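Dual function macrocyclase-peptidase POPB (Galerina marginata, PDB 5N4B) cleaves peptide bonds on the C-terminal side of proline and macrocyclises a 25-residue peptide intermediate in the biosynthesis of amanitin toxins. Local coordinates at residues Thr23-Pro35 against Asn626-Pro638. The protein carries 1 engineered substitution. Sequence-based numbering, arbitrary orientation.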
ATOM      1  N   THR A  23      14.512  16.204  26.723  1.00 35.40           N
ATOM      2  CA  THR A  23      14.625  15.346  27.890  1.00 32.93           C
ATOM      3  C   THR A  23      13.415  14.432  27.954  1.00 30.87           C
ATOM      4  O   THR A  23      12.270  14.884  27.874  1.00 38.99           O
ATOM      5  CB  THR A  23      14.792  16.164  29.175  1.00 46.04           C
ATOM      6  OG1 THR A  23      16.010  16.911  29.085  1.00 45.09           O
ATOM      7  CG2 THR A  23      14.856  15.236  30.395  1.00 44.36           C
ATOM      8  N   TYR A  24      13.693  13.136  28.034  1.00 30.28           N
ATOM      9  CA  TYR A  24      12.700  12.076  28.107  1.00 27.65           C
ATOM     10  C   TYR A  24      12.752  11.425  29.480  1.00 32.57           C
ATOM     11  O   TYR A  24      13.752  11.520  30.196  1.00 36.00           O
ATOM     12  CB  TYR A  24      12.968  11.014  27.014  1.00 25.73           C
ATOM     13  CG  TYR A  24      12.790  11.539  25.609  1.00 26.74           C
ATOM     14  CD1 TYR A  24      13.812  12.203  24.979  1.00 24.39           C
ATOM     15  CD2 TYR A  24      11.591  11.371  24.934  1.00 29.02           C
ATOM     16  CE1 TYR A  24      13.643  12.705  23.696  1.00 25.57           C
ATOM     17  CE2 TYR A  24      11.413  11.859  23.652  1.00 25.41           C
ATOM     18  CZ  TYR A  24      12.428  12.529  23.052  1.00 24.35           C
ATOM     19  OH  TYR A  24      12.230  13.003  21.788  1.00 24.32           O
ATOM     20  N   GLN A  25      11.651  10.798  29.841  1.00 30.24           N
ATOM     21  CA  GLN A  25      11.570   9.982  31.052  1.00 32.23           C
ATOM     22  C   GLN A  25      11.684   8.503  30.715  1.00 35.38           C
ATOM     23  O   GLN A  25      10.910   7.988  29.898  1.00 30.98           O
ATOM     24  CB  GLN A  25      10.272  10.232  31.812  1.00 39.01           C
ATOM     25  CG  GLN A  25      10.033  11.663  32.216  1.00 53.58           C
ATOM     26  CD  GLN A  25      11.182  12.244  33.040  1.00 60.63           C
ATOM     27  OE1 GLN A  25      11.572  13.403  32.839  1.00 60.34           O
ATOM     28  NE2 GLN A  25      11.743  11.438  33.949  1.00 56.42           N
ATOM     29  N   SER A  26      12.643   7.824  31.349  1.00 32.03           N
ATOM     30  CA  SER A  26      12.875   6.389  31.235  1.00 30.10           C
ATOM     31  C   SER A  26      12.458   5.692  32.520  1.00 40.80           C
ATOM     32  O   SER A  26      12.795   6.141  33.620  1.00 37.04           O
ATOM     33  CB  SER A  26      14.363   6.150  31.025  1.00 28.69           C
ATOM     34  OG  SER A  26      14.761   4.845  31.300  1.00 32.62           O
ATOM     35  N   ALA A  27      11.763   4.568  32.405  1.00 31.89           N
ATOM     36  CA  ALA A  27      11.406   3.866  33.626  1.00 36.05           C
ATOM     37  C   ALA A  27      12.645   3.360  34.338  1.00 34.75           C
ATOM     38  O   ALA A  27      12.732   3.458  35.575  1.00 41.94           O
ATOM     39  CB  ALA A  27      10.423   2.740  33.324  1.00 33.88           C
ATOM     40  N   SER A  28      13.626   2.853  33.598  1.00 33.53           N
ATOM     41  CA  SER A  28      14.812   2.279  34.227  1.00 35.91           C
ATOM     42  C   SER A  28      15.861   3.318  34.599  1.00 39.06           C
ATOM     43  O   SER A  28      16.579   3.113  35.584  1.00 43.18           O
ATOM     44  CB  SER A  28      15.460   1.221  33.349  1.00 40.82           C
ATOM     45  OG  SER A  28      15.861   1.770  32.118  1.00 42.54           O
ATOM     46  N   LYS A  29      15.968   4.436  33.876  1.00 36.19           N
ATOM     47  CA  LYS A  29      17.066   5.383  34.072  1.00 34.03           C
ATOM     48  C   LYS A  29      16.625   6.751  34.561  1.00 35.96           C
ATOM     49  O   LYS A  29      17.487   7.608  34.814  1.00 42.47           O
ATOM     50  CB  LYS A  29      17.858   5.571  32.770  1.00 44.34           C
ATOM     51  CG  LYS A  29      18.476   4.310  32.168  1.00 43.58           C
ATOM     52  CD  LYS A  29      19.419   3.585  33.121  1.00 60.63           C
ATOM     53  CE  LYS A  29      20.581   2.938  32.370  1.00 68.88           C
ATOM     54  NZ  LYS A  29      21.796   2.852  33.246  1.00 74.15           N
ATOM     55  N   GLY A  30      15.330   7.014  34.690  1.00 36.57           N
ATOM     56  CA  GLY A  30      14.894   8.353  35.049  1.00 36.52           C
ATOM     57  C   GLY A  30      15.065   9.325  33.885  1.00 38.55           C
ATOM     58  O   GLY A  30      14.809   8.984  32.726  1.00 36.68           O
ATOM     59  N   GLU A  31      15.460  10.550  34.183  1.00 37.38           N
ATOM     60  CA  GLU A  31      15.639  11.572  33.146  1.00 39.83           C
ATOM     61  C   GLU A  31      16.751  11.215  32.159  1.00 40.97           C
ATOM     62  O   GLU A  31      17.884  10.922  32.548  1.00 38.13           O
ATOM     63  CB  GLU A  31      15.931  12.911  33.811  1.00 43.28           C
ATOM     64  CG  GLU A  31      14.674  13.708  34.115  1.00 55.94           C
ATOM     65  CD  GLU A  31      14.922  15.206  34.242  1.00 65.93           C
ATOM     66  OE1 GLU A  31      13.969  15.935  34.595  1.00 71.93           O
ATOM     67  OE2 GLU A  31      16.062  15.655  33.988  1.00 70.92           O
ATOM     68  N   VAL A  32      16.441  11.297  30.865  1.00 32.16           N
ATOM     69  CA  VAL A  32      17.429  11.007  29.834  1.00 32.07           C
ATOM     70  C   VAL A  32      17.523  12.207  28.901  1.00 35.01           C
ATOM     71  O   VAL A  32      16.570  12.474  28.152  1.00 31.39           O
ATOM     72  CB  VAL A  32      17.081   9.743  29.036  1.00 32.79           C
ATOM     73  CG1 VAL A  32      18.123   9.531  27.929  1.00 32.66           C
ATOM     74  CG2 VAL A  32      16.972   8.551  29.946  1.00 33.81           C
ATOM     75  N   PRO A  33      18.611  12.975  28.931  1.00 34.41           N
ATOM     76  CA  PRO A  33      18.765  14.051  27.944  1.00 30.19           C
ATOM     77  C   PRO A  33      19.220  13.471  26.615  1.00 30.26           C
ATOM     78  O   PRO A  33      20.115  12.627  26.561  1.00 35.59           O
ATOM     79  CB  PRO A  33      19.842  14.959  28.568  1.00 34.82           C
ATOM     80  CG  PRO A  33      20.698  14.006  29.324  1.00 41.01           C
ATOM     81  CD  PRO A  33      19.785  12.888  29.826  1.00 41.04           C
ATOM     82  N   VAL A  34      18.545  13.876  25.549  1.00 26.93           N
ATOM     83  CA  VAL A  34      18.790  13.374  24.205  1.00 27.27           C
ATOM     84  C   VAL A  34      19.102  14.578  23.324  1.00 25.97           C
ATOM     85  O   VAL A  34      18.201  15.316  22.923  1.00 24.67           O
ATOM     86  CB  VAL A  34      17.571  12.601  23.666  1.00 27.15           C
ATOM     87  CG1 VAL A  34      17.838  12.114  22.232  1.00 25.41           C
ATOM     88  CG2 VAL A  34      17.245  11.414  24.575  1.00 29.89           C
ATOM     89  N   PRO A  35      20.369  14.808  22.992  1.00 27.42           N
ATOM     90  CA  PRO A  35      20.681  15.901  22.053  1.00 27.66           C
ATOM     91  C   PRO A  35      20.010  15.625  20.718  1.00 24.60           C
ATOM     92  O   PRO A  35      19.994  14.486  20.253  1.00 24.27           O
ATOM     93  CB  PRO A  35      22.198  15.821  21.913  1.00 31.62           C
ATOM     94  CG  PRO A  35      22.658  15.182  23.222  1.00 33.04           C
ATOM     95  CD  PRO A  35      21.591  14.135  23.484  1.00 31.66           C
ATOM     96  N   ASN A 626       4.776   4.416  22.644  1.00 17.47           N
ATOM     97  CA  ASN A 626       4.656   5.846  22.875  1.00 18.62           C
ATOM     98  C   ASN A 626       5.929   6.351  23.555  1.00 18.49           C
ATOM     99  O   ASN A 626       6.180   6.010  24.722  1.00 20.48           O
ATOM    100  CB  ASN A 626       3.438   6.136  23.747  1.00 20.99           C
ATOM    101  CG  ASN A 626       3.145   7.608  23.859  1.00 23.07           C
ATOM    102  OD1 ASN A 626       4.033   8.471  23.683  1.00 22.16           O
ATOM    103  ND2 ASN A 626       1.891   7.920  24.178  1.00 25.50           N
ATOM    104  N   PRO A 627       6.759   7.138  22.875  1.00 17.60           N
ATOM    105  CA  PRO A 627       8.000   7.639  23.491  1.00 19.34           C
ATOM    106  C   PRO A 627       7.792   8.436  24.749  1.00 21.23           C
ATOM    107  O   PRO A 627       8.752   8.549  25.514  1.00 22.28           O
ATOM    108  CB  PRO A 627       8.611   8.532  22.403  1.00 18.80           C
ATOM    109  CG  PRO A 627       8.017   8.046  21.075  1.00 18.41           C
ATOM    110  CD  PRO A 627       6.607   7.590  21.470  1.00 19.36           C
ATOM    111  N   SER A 628       6.595   8.977  24.984  1.00 20.32           N
ATOM    112  CA  SER A 628       6.348   9.752  26.203  0.61 25.89           C
ATOM    113  C   SER A 628       5.958   8.892  27.400  1.00 28.39           C
ATOM    114  O   SER A 628       5.770   9.427  28.506  1.00 29.76           O
ATOM    115  CB  SER A 628       5.247  10.784  25.969  0.61 24.84           C
ATOM    116  OG  SER A 628       3.987  10.152  25.898  0.61 26.15           O
ATOM    117  N   ILE A 629       5.819   7.587  27.234  1.00 25.22           N
ATOM    118  CA  ILE A 629       5.516   6.683  28.339  1.00 24.49           C
ATOM    119  C   ILE A 629       6.832   6.049  28.780  1.00 27.26           C
ATOM    120  O   ILE A 629       7.476   5.367  27.969  1.00 23.04           O
ATOM    121  CB  ILE A 629       4.493   5.620  27.929  1.00 23.57           C
ATOM    122  CG1 ILE A 629       3.191   6.329  27.545  1.00 26.54           C
ATOM    123  CG2 ILE A 629       4.270   4.612  29.034  1.00 26.13           C
ATOM    124  CD1 ILE A 629       2.058   5.449  27.123  1.00 27.29           C
ATOM    125  N   PRO A 630       7.254   6.227  30.028  1.00 26.54           N
ATOM    126  CA  PRO A 630       8.608   5.784  30.412  1.00 22.93           C
ATOM    127  C   PRO A 630       8.950   4.339  30.135  1.00 25.00           C
ATOM    128  O   PRO A 630      10.102   4.032  29.754  1.00 22.41           O
ATOM    129  CB  PRO A 630       8.658   6.111  31.920  1.00 27.31           C
ATOM    130  CG  PRO A 630       7.742   7.299  32.057  1.00 30.59           C
ATOM    131  CD  PRO A 630       6.623   7.059  31.076  1.00 30.52           C
ATOM    132  N   GLU A 631       7.996   3.429  30.354  1.00 25.71           N
ATOM    133  CA  GLU A 631       8.233   2.011  30.101  1.00 25.79           C
ATOM    134  C   GLU A 631       8.415   1.732  28.603  1.00 21.32           C
ATOM    135  O   GLU A 631       9.067   0.745  28.215  1.00 25.21           O
ATOM    136  CB  GLU A 631       7.054   1.195  30.657  1.00 27.81           C
ATOM    137  CG  GLU A 631       6.913   1.210  32.182  1.00 37.75           C
ATOM    138  CD  GLU A 631       6.418   2.547  32.775  1.00 43.80           C
ATOM    139  OE1 GLU A 631       5.683   3.314  32.094  1.00 32.42           O
ATOM    140  OE2 GLU A 631       6.764   2.816  33.955  1.00 46.16           O
ATOM    141  N   GLU A 632       7.801   2.551  27.766  1.00 21.10           N
ATOM    142  CA  GLU A 632       7.825   2.316  26.335  1.00 21.11           C
ATOM    143  C   GLU A 632       9.037   2.992  25.709  1.00 17.10           C
ATOM    144  O   GLU A 632       9.724   2.393  24.857  1.00 18.11           O
ATOM    145  CB  GLU A 632       6.493   2.757  25.745  1.00 19.64           C
ATOM    146  CG  GLU A 632       5.302   1.969  26.363  1.00 21.56           C
ATOM    147  CD  GLU A 632       3.940   2.281  25.826  1.00 23.50           C
ATOM    148  OE1 GLU A 632       3.808   3.015  24.839  1.00 22.84           O
ATOM    149  OE2 GLU A 632       2.951   1.737  26.416  1.00 26.61           O
ATOM    150  N   PHE A 633       9.368   4.210  26.181  1.00 19.00           N
ATOM    151  CA  PHE A 633      10.655   4.823  25.866  1.00 19.77           C
ATOM    152  C   PHE A 633      11.787   3.804  26.007  1.00 18.09           C
ATOM    153  O   PHE A 633      12.703   3.729  25.184  1.00 18.48           O
ATOM    154  CB  PHE A 633      10.908   6.051  26.755  1.00 20.22           C
ATOM    155  CG  PHE A 633      12.238   6.677  26.525  1.00 20.05           C
ATOM    156  CD1 PHE A 633      13.354   6.250  27.241  1.00 19.55           C
ATOM    157  CD2 PHE A 633      12.422   7.673  25.580  1.00 18.26           C
ATOM    158  CE1 PHE A 633      14.580   6.808  27.025  1.00 21.47           C
ATOM    159  CE2 PHE A 633      13.697   8.228  25.370  1.00 19.37           C
ATOM    160  CZ  PHE A 633      14.740   7.784  26.073  1.00 20.22           C
ATOM    161  N   ASP A 634      11.741   2.985  27.048  1.00 20.57           N
ATOM    162  CA  ASP A 634      12.860   2.092  27.318  1.00 18.74           C
ATOM    163  C   ASP A 634      13.079   1.024  26.258  1.00 17.93           C
ATOM    164  O   ASP A 634      14.205   0.535  26.113  1.00 21.64           O
ATOM    165  CB  ASP A 634      12.727   1.451  28.692  1.00 23.24           C
ATOM    166  CG  ASP A 634      13.098   2.397  29.798  1.00 26.51           C
ATOM    167  OD1 ASP A 634      13.623   3.519  29.595  1.00 26.57           O
ATOM    168  OD2 ASP A 634      12.841   1.984  30.943  1.00 30.40           O
ATOM    169  N   TYR A 635      12.048   0.594  25.527  1.00 18.73           N
ATOM    170  CA  TYR A 635      12.278  -0.308  24.405  1.00 18.92           C
ATOM    171  C   TYR A 635      12.367   0.408  23.061  1.00 16.65           C
ATOM    172  O   TYR A 635      12.955  -0.140  22.126  1.00 18.12           O
ATOM    173  CB  TYR A 635      11.255  -1.448  24.374  1.00 19.55           C
ATOM    174  CG  TYR A 635       9.797  -1.100  24.227  1.00 17.22           C
ATOM    175  CD1 TYR A 635       9.265  -0.648  23.033  1.00 18.89           C
ATOM    176  CD2 TYR A 635       8.909  -1.325  25.263  1.00 18.44           C
ATOM    177  CE1 TYR A 635       7.904  -0.371  22.908  1.00 16.90           C
ATOM    178  CE2 TYR A 635       7.551  -1.091  25.132  1.00 18.67           C
ATOM    179  CZ  TYR A 635       7.038  -0.617  23.935  1.00 19.93           C
ATOM    180  OH  TYR A 635       5.677  -0.371  23.785  1.00 19.95           O
ATOM    181  N   ILE A 636      11.851   1.635  22.969  1.00 16.18           N
ATOM    182  CA  ILE A 636      11.945   2.423  21.732  1.00 14.79           C
ATOM    183  C   ILE A 636      13.337   3.004  21.528  1.00 17.01           C
ATOM    184  O   ILE A 636      13.916   2.940  20.430  1.00 15.62           O
ATOM    185  CB  ILE A 636      10.897   3.547  21.732  1.00 14.28           C
ATOM    186  CG1 ILE A 636       9.502   2.976  21.708  1.00 17.87           C
ATOM    187  CG2 ILE A 636      11.093   4.478  20.545  1.00 16.84           C
ATOM    188  CD1 ILE A 636       8.394   4.020  22.079  1.00 19.02           C
ATOM    189  N   TYR A 637      13.865   3.656  22.555  1.00 15.89           N
ATOM    190  CA  TYR A 637      15.133   4.361  22.418  1.00 16.04           C
ATOM    191  C   TYR A 637      16.257   3.496  21.904  1.00 15.16           C
ATOM    192  O   TYR A 637      17.001   3.961  21.018  1.00 16.93           O
ATOM    193  CB  TYR A 637      15.464   4.984  23.781  1.00 17.03           C
ATOM    194  CG  TYR A 637      16.655   5.895  23.841  1.00 18.90           C
ATOM    195  CD1 TYR A 637      16.898   6.848  22.874  1.00 19.37           C
ATOM    196  CD2 TYR A 637      17.509   5.849  24.942  1.00 23.03           C
ATOM    197  CE1 TYR A 637      17.973   7.729  22.971  1.00 22.18           C
ATOM    198  CE2 TYR A 637      18.601   6.743  25.040  1.00 25.11           C
ATOM    199  CZ  TYR A 637      18.805   7.657  24.039  1.00 24.10           C
ATOM    200  OH  TYR A 637      19.858   8.544  24.114  1.00 29.08           O
ATOM    201  N   PRO A 638      16.440   2.253  22.353  1.00 15.87           N
ATOM    202  CA  PRO A 638      17.540   1.433  21.800  1.00 16.36           C
ATOM    203  C   PRO A 638      17.329   0.966  20.369  1.00 15.55           C
ATOM    204  O   PRO A 638      18.273   0.443  19.781  1.00 17.04           O
ATOM    205  CB  PRO A 638      17.610   0.229  22.750  1.00 19.91           C
ATOM    206  CG  PRO A 638      16.676   0.546  23.870  1.00 27.41           C
ATOM    207  CD  PRO A 638      15.762   1.615  23.488  1.00 18.11           C
TER
HETATM  208  O   HOH W   1       9.105   9.025  28.245  1.00 21.72           O
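Pro627 O meets the edge of the Tyr24 ring where the segment 626-638, in the alpha/beta-hydrolase part of the chain, packs against the beta hairpin 21-35 near the N-terminus. The two hairpin strands form a separate antiparallel pair, far in sequence from their partner and away from the catalytic triad. Pro627 belongs to the type I turn from Asn626 to Ile629, and one water donates to both Pro627 O and Gln25 O. At the start of helix 630-636, Pro630 CA sends a CA-H...O contact to Gln25 O (3.2 Å), and its carbonyl oxygen accepts from Ala27 N, a donor well above the carbonyl plane. The bent side chain of Glu631 passes alongside Ala27 CB. In Phe633, CG anti to the backbone N (chi1 177°) turns the ring toward Tyr24, Ser26 and Val32. Phe633 CE2 presses on Tyr24 CB at 3.3 Å; the two rings lie nearly parallel (22°) but slid apart, barely overlapping, while Ser26 CB and Val32 CG2 approach CD1 and CE1 obliquely. Leu609 and Lys610 also touch Tyr24. Asp634 grips the hairpin turn with both carboxylate oxygens. Asp634 OD2 accepts from Ser28 N through its syn lone pair (2.9 Å). Ser26 OG donates to Asp634 OD1 at a modelled 2.4 Å, so short that the exact length is doubtful. The same Ser26 OG also serves the turn itself as an ST motif, accepting from Lys29 N at 2.9 Å. One turn on from Phe633, Tyr637 places its CB over one face of the Phe633 ring and takes Phe633 CZ against a face of its own ring. On the hairpin side, Tyr637 CE1 meets Val34 CG2, and Tyr637 CE2 lies 4.0 Å from Val32 CG1.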